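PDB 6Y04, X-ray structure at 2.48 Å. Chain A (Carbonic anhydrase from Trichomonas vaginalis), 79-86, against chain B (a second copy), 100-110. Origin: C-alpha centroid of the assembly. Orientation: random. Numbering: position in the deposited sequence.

Chain A 79-86: LLVSIYEL
Chain B, residues 100-110: GMTHASTDSLG

Two helices can pack closely without hydrogen bonds between them; in this pair of stretches from two copies of a carbonic anhydrase, none crosses, and the closest contacts are apolar or non-bonded polar ones. Chain A contributes the later part of a helix through residues 79 to 84, with phi/psi averaging -66/-45 over 79-83 and 2.9 Å bonds such as Y84(A) N to L80(A) O; it widens into a pi-type turn at 81-85, where L86(A) N makes a weak 3.1 Å bond to V81(A) O. Chain B runs as loop from 100 to 105, with phi/psi 78/-1 at G100(B), -109/138 at A104(B) and -138/167 at S105(B), then enters a helix at T106(B) (-66/-31) that continues beyond 110. The helix axes approach to 10.2 Å, their N-to-C directions 63° apart, and the CA atoms of Y84(A) and L109(B) lie 6.2 Å from each other.

L109(B) covers the most surface. Its CA-CB bond points sideways, but an m,t rotamer (-75°, 167°) brings CD2 to 3.7 Å from Y84(A) CB and 4.1 Å from L80(A) O, so the methyl meets both side chain and backbone of the opposing helix. The Y84(A) side chain is m (-67°, chi2 -59°).

E85(A) comes second. With chi1 at -147°, between wells, chi2 at 82° and chi3 at -7°, its carboxylate reaches chain B without a hydrogen bond: OE1 lies 3.4 Å from S108(B) OG and 3.7 Å from L109(B) CD2, while OE2 is 4.0 Å from A104(B) CB. S108(B), chi1 76°, instead donates from OG to S105(B) O at 3.1 Å, and its N donates to S105(B) OG at 3.2 Å, capping the helix start; S105(B) has chi1 68°.

V81(A), a t rotamer, completes the trio. Its CG2 sits 4.0 Å from SD of M101(B), whose m,m,m side chain (-82°, -70°, -84°) extends the apolar contact into the loop.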

ATOM      1  N   LEU A  79      -5.646   5.305   6.590  1.00 12.17           N
ATOM      2  CA  LEU A  79      -5.728   5.210   8.040  1.00 12.59           C
ATOM      3  C   LEU A  79      -7.054   5.769   8.559  1.00 12.93           C
ATOM      4  O   LEU A  79      -7.624   5.214   9.498  1.00 12.73           O
ATOM      5  CB  LEU A  79      -4.516   5.913   8.664  1.00 12.30           C
ATOM      6  CG  LEU A  79      -3.186   5.197   8.414  1.00 12.20           C
ATOM      7  CD1 LEU A  79      -2.003   6.037   8.860  1.00 12.06           C
ATOM      8  CD2 LEU A  79      -3.170   3.823   9.073  1.00 11.88           C
ATOM      9  N   LEU A  80      -7.546   6.849   7.932  1.00 13.36           N
ATOM     10  CA  LEU A  80      -8.808   7.455   8.336  1.00 13.76           C
ATOM     11  C   LEU A  80      -9.954   6.480   8.079  1.00 13.67           C
ATOM     12  O   LEU A  80     -10.828   6.304   8.929  1.00 13.96           O
ATOM     13  CB  LEU A  80      -9.033   8.779   7.591  1.00 13.70           C
ATOM     14  CG  LEU A  80      -8.000   9.874   7.857  1.00 14.05           C
ATOM     15  CD1 LEU A  80      -8.197  11.068   6.925  1.00 13.91           C
ATOM     16  CD2 LEU A  80      -8.033  10.322   9.311  1.00 14.00           C
ATOM     17  N   VAL A  81      -9.928   5.845   6.904  1.00 13.28           N
ATOM     18  CA  VAL A  81     -10.931   4.860   6.543  1.00 13.80           C
ATOM     19  C   VAL A  81     -10.846   3.682   7.512  1.00 14.52           C
ATOM     20  O   VAL A  81     -11.871   3.194   7.987  1.00 15.28           O
ATOM     21  CB  VAL A  81     -10.783   4.411   5.075  1.00 13.73           C
ATOM     22  CG1 VAL A  81     -11.749   3.291   4.730  1.00 13.86           C
ATOM     23  CG2 VAL A  81     -10.969   5.581   4.116  1.00 13.66           C
ATOM     24  N   SER A  82      -9.619   3.238   7.807  1.00 14.68           N
ATOM     25  CA  SER A  82      -9.426   2.113   8.708  1.00 15.25           C
ATOM     26  C   SER A  82     -10.084   2.400  10.056  1.00 16.23           C
ATOM     27  O   SER A  82     -10.806   1.553  10.589  1.00 16.06           O
ATOM     28  CB  SER A  82      -7.963   1.781   8.873  1.00 14.44           C
ATOM     29  OG  SER A  82      -7.432   1.250   7.669  1.00 13.43           O
ATOM     30  N   ILE A  83      -9.834   3.603  10.597  1.00 17.44           N
ATOM     31  CA  ILE A  83     -10.262   3.919  11.954  1.00 18.67           C
ATOM     32  C   ILE A  83     -11.773   4.143  11.980  1.00 19.81           C
ATOM     33  O   ILE A  83     -12.484   3.515  12.764  1.00 20.00           O
ATOM     34  CB  ILE A  83      -9.501   5.132  12.526  1.00 17.80           C
ATOM     35  CG1 ILE A  83      -8.000   4.874  12.637  1.00 17.23           C
ATOM     36  CG2 ILE A  83     -10.094   5.568  13.863  1.00 17.98           C
ATOM     37  CD1 ILE A  83      -7.186   6.146  12.732  1.00 17.47           C
ATOM     38  N   TYR A  84     -12.245   5.044  11.105  1.00 21.14           N
ATOM     39  CA  TYR A  84     -13.578   5.615  11.210  1.00 21.15           C
ATOM     40  C   TYR A  84     -14.616   4.706  10.569  1.00 21.77           C
ATOM     41  O   TYR A  84     -15.708   4.549  11.107  1.00 22.57           O
ATOM     42  CB  TYR A  84     -13.591   7.019  10.614  1.00 20.88           C
ATOM     43  CG  TYR A  84     -12.773   8.002  11.406  1.00 20.62           C
ATOM     44  CD1 TYR A  84     -13.054   8.247  12.740  1.00 21.03           C
ATOM     45  CD2 TYR A  84     -11.725   8.695  10.820  1.00 20.78           C
ATOM     46  CE1 TYR A  84     -12.313   9.158  13.475  1.00 21.58           C
ATOM     47  CE2 TYR A  84     -10.970   9.606  11.537  1.00 20.51           C
ATOM     48  CZ  TYR A  84     -11.269   9.840  12.868  1.00 21.46           C
ATOM     49  OH  TYR A  84     -10.521  10.727  13.579  1.00 21.79           O
ATOM     50  N   GLU A  85     -14.254   4.093   9.437  1.00 22.29           N
ATOM     51  CA  GLU A  85     -15.195   3.267   8.704  1.00 22.54           C
ATOM     52  C   GLU A  85     -15.071   1.808   9.146  1.00 20.87           C
ATOM     53  O   GLU A  85     -16.076   1.110   9.201  1.00 20.95           O
ATOM     54  CB  GLU A  85     -15.049   3.476   7.193  1.00 25.41           C
ATOM     55  CG  GLU A  85     -16.366   3.342   6.434  1.00 30.83           C
ATOM     56  CD  GLU A  85     -17.307   4.551   6.382  1.00 35.43           C
ATOM     57  OE1 GLU A  85     -17.045   5.577   7.059  1.00 36.71           O
ATOM     58  OE2 GLU A  85     -18.316   4.477   5.644  1.00 38.10           O
ATOM     59  N   LEU A  86     -13.862   1.353   9.505  1.00 19.27           N
ATOM     60  CA  LEU A  86     -13.625  -0.080   9.625  1.00 18.36           C
ATOM     61  C   LEU A  86     -13.249  -0.517  11.044  1.00 18.71           C
ATOM     62  O   LEU A  86     -12.962  -1.695  11.260  1.00 19.32           O
ATOM     63  CB  LEU A  86     -12.561  -0.498   8.609  1.00 17.09           C
ATOM     64  CG  LEU A  86     -13.003  -0.463   7.145  1.00 17.11           C
ATOM     65  CD1 LEU A  86     -11.802  -0.645   6.229  1.00 17.08           C
ATOM     66  CD2 LEU A  86     -14.063  -1.520   6.855  1.00 16.16           C
TER
ATOM     67  N   GLY B 100     -16.330  -0.687  -0.572  1.00 56.92           N
ATOM     68  CA  GLY B 100     -16.719   0.046   0.623  1.00 59.37           C
ATOM     69  C   GLY B 100     -16.035   1.409   0.718  1.00 60.61           C
ATOM     70  O   GLY B 100     -16.251   2.137   1.681  1.00 62.15           O
ATOM     71  N   MET B 101     -15.177   1.714  -0.266  1.00 62.01           N
ATOM     72  CA  MET B 101     -14.849   3.088  -0.623  1.00 60.06           C
ATOM     73  C   MET B 101     -15.991   3.647  -1.469  1.00 61.80           C
ATOM     74  O   MET B 101     -16.147   4.861  -1.588  1.00 60.95           O
ATOM     75  CB  MET B 101     -13.550   3.144  -1.430  1.00 56.39           C
ATOM     76  CG  MET B 101     -12.312   3.094  -0.563  1.00 56.79           C
ATOM     77  SD  MET B 101     -12.132   4.628   0.373  1.00 56.30           S
ATOM     78  CE  MET B 101     -11.296   5.660  -0.832  1.00 54.37           C
ATOM     79  N   THR B 102     -16.775   2.725  -2.045  1.00 63.64           N
ATOM     80  CA  THR B 102     -17.976   3.006  -2.815  1.00 64.79           C
ATOM     81  C   THR B 102     -18.979   3.757  -1.939  1.00 66.56           C
ATOM     82  O   THR B 102     -19.405   4.859  -2.272  1.00 62.68           O
ATOM     83  CB  THR B 102     -18.570   1.704  -3.374  1.00 64.70           C
ATOM     84  OG1 THR B 102     -17.523   0.809  -3.764  1.00 68.94           O
ATOM     85  CG2 THR B 102     -19.493   1.940  -4.547  1.00 65.12           C
ATOM     86  N   HIS B 103     -19.333   3.145  -0.802  1.00 72.18           N
ATOM     87  CA  HIS B 103     -20.328   3.671   0.119  1.00 73.94           C
ATOM     88  C   HIS B 103     -19.650   4.354   1.307  1.00 70.26           C
ATOM     89  O   HIS B 103     -20.164   4.327   2.425  1.00 73.38           O
ATOM     90  CB  HIS B 103     -21.341   2.577   0.513  1.00 83.18           C
ATOM     91  CG  HIS B 103     -20.734   1.269   0.914  1.00 91.30           C
ATOM     92  ND1 HIS B 103     -20.669   0.175   0.057  1.00 92.80           N
ATOM     93  CD2 HIS B 103     -20.173   0.868   2.075  1.00 92.01           C
ATOM     94  CE1 HIS B 103     -20.093  -0.836   0.674  1.00 92.62           C
ATOM     95  NE2 HIS B 103     -19.782  -0.437   1.916  1.00 94.12           N
ATOM     96  N   ALA B 104     -18.477   4.951   1.057  1.00 61.72           N
ATOM     97  CA  ALA B 104     -17.839   5.838   2.017  1.00 54.97           C
ATOM     98  C   ALA B 104     -17.935   7.268   1.500  1.00 52.68           C
ATOM     99  O   ALA B 104     -17.738   7.516   0.305  1.00 52.25           O
ATOM    100  CB  ALA B 104     -16.401   5.438   2.242  1.00 56.01           C
ATOM    101  N   SER B 105     -18.238   8.196   2.412  1.00 46.09           N
ATOM    102  CA  SER B 105     -18.370   9.585   2.014  1.00 42.82           C
ATOM    103  C   SER B 105     -17.703  10.484   3.048  1.00 39.37           C
ATOM    104  O   SER B 105     -17.393  10.048   4.156  1.00 37.33           O
ATOM    105  CB  SER B 105     -19.818   9.940   1.830  1.00 41.52           C
ATOM    106  OG  SER B 105     -20.477   9.922   3.090  1.00 39.89           O
ATOM    107  N   THR B 106     -17.514  11.748   2.668  1.00 38.03           N
ATOM    108  CA  THR B 106     -16.976  12.739   3.586  1.00 38.14           C
ATOM    109  C   THR B 106     -17.966  12.995   4.718  1.00 37.60           C
ATOM    110  O   THR B 106     -17.548  13.276   5.836  1.00 37.62           O
ATOM    111  CB  THR B 106     -16.538  14.019   2.862  1.00 37.45           C
ATOM    112  OG1 THR B 106     -17.542  14.361   1.905  1.00 36.48           O
ATOM    113  CG2 THR B 106     -15.198  13.872   2.177  1.00 36.74           C
ATOM    114  N   ASP B 107     -19.265  12.865   4.428  1.00 37.44           N
ATOM    115  CA  ASP B 107     -20.303  13.027   5.437  1.00 36.37           C
ATOM    116  C   ASP B 107     -20.136  11.980   6.538  1.00 34.82           C
ATOM    117  O   ASP B 107     -20.074  12.329   7.720  1.00 34.30           O
ATOM    118  CB  ASP B 107     -21.713  13.044   4.833  1.00 36.98           C
ATOM    119  CG  ASP B 107     -21.960  14.233   3.922  1.00 40.17           C
ATOM    120  OD1 ASP B 107     -21.110  15.149   3.914  1.00 42.08           O
ATOM    121  OD2 ASP B 107     -22.983  14.225   3.213  1.00 41.39           O
ATOM    122  N   SER B 108     -20.048  10.705   6.132  1.00 32.27           N
ATOM    123  CA  SER B 108     -20.014   9.591   7.067  1.00 30.51           C
ATOM    124  C   SER B 108     -18.710   9.610   7.868  1.00 30.32           C
ATOM    125  O   SER B 108     -18.718   9.367   9.076  1.00 29.89           O
ATOM    126  CB  SER B 108     -20.246   8.275   6.367  1.00 29.83           C
ATOM    127  OG  SER B 108     -19.090   7.867   5.650  1.00 31.49           O
ATOM    128  N   LEU B 109     -17.599   9.936   7.195  1.00 28.94           N
ATOM    129  CA  LEU B 109     -16.312  10.024   7.866  1.00 26.92           C
ATOM    130  C   LEU B 109     -16.296  11.229   8.805  1.00 26.79           C
ATOM    131  O   LEU B 109     -15.769  11.148   9.912  1.00 27.09           O
ATOM    132  CB  LEU B 109     -15.194  10.115   6.826  1.00 25.83           C
ATOM    133  CG  LEU B 109     -14.857   8.818   6.097  1.00 26.20           C
ATOM    134  CD1 LEU B 109     -13.983   9.102   4.886  1.00 27.40           C
ATOM    135  CD2 LEU B 109     -14.161   7.838   7.023  1.00 27.09           C
ATOM    136  N   GLY B 110     -16.886  12.342   8.348  1.00 26.53           N
ATOM    137  CA  GLY B 110     -17.009  13.553   9.148  1.00 25.37           C
ATOM    138  C   GLY B 110     -17.741  13.292  10.462  1.00 24.76           C
ATOM    139  O   GLY B 110     -17.251  13.645  11.536  1.00 24.17           O
TER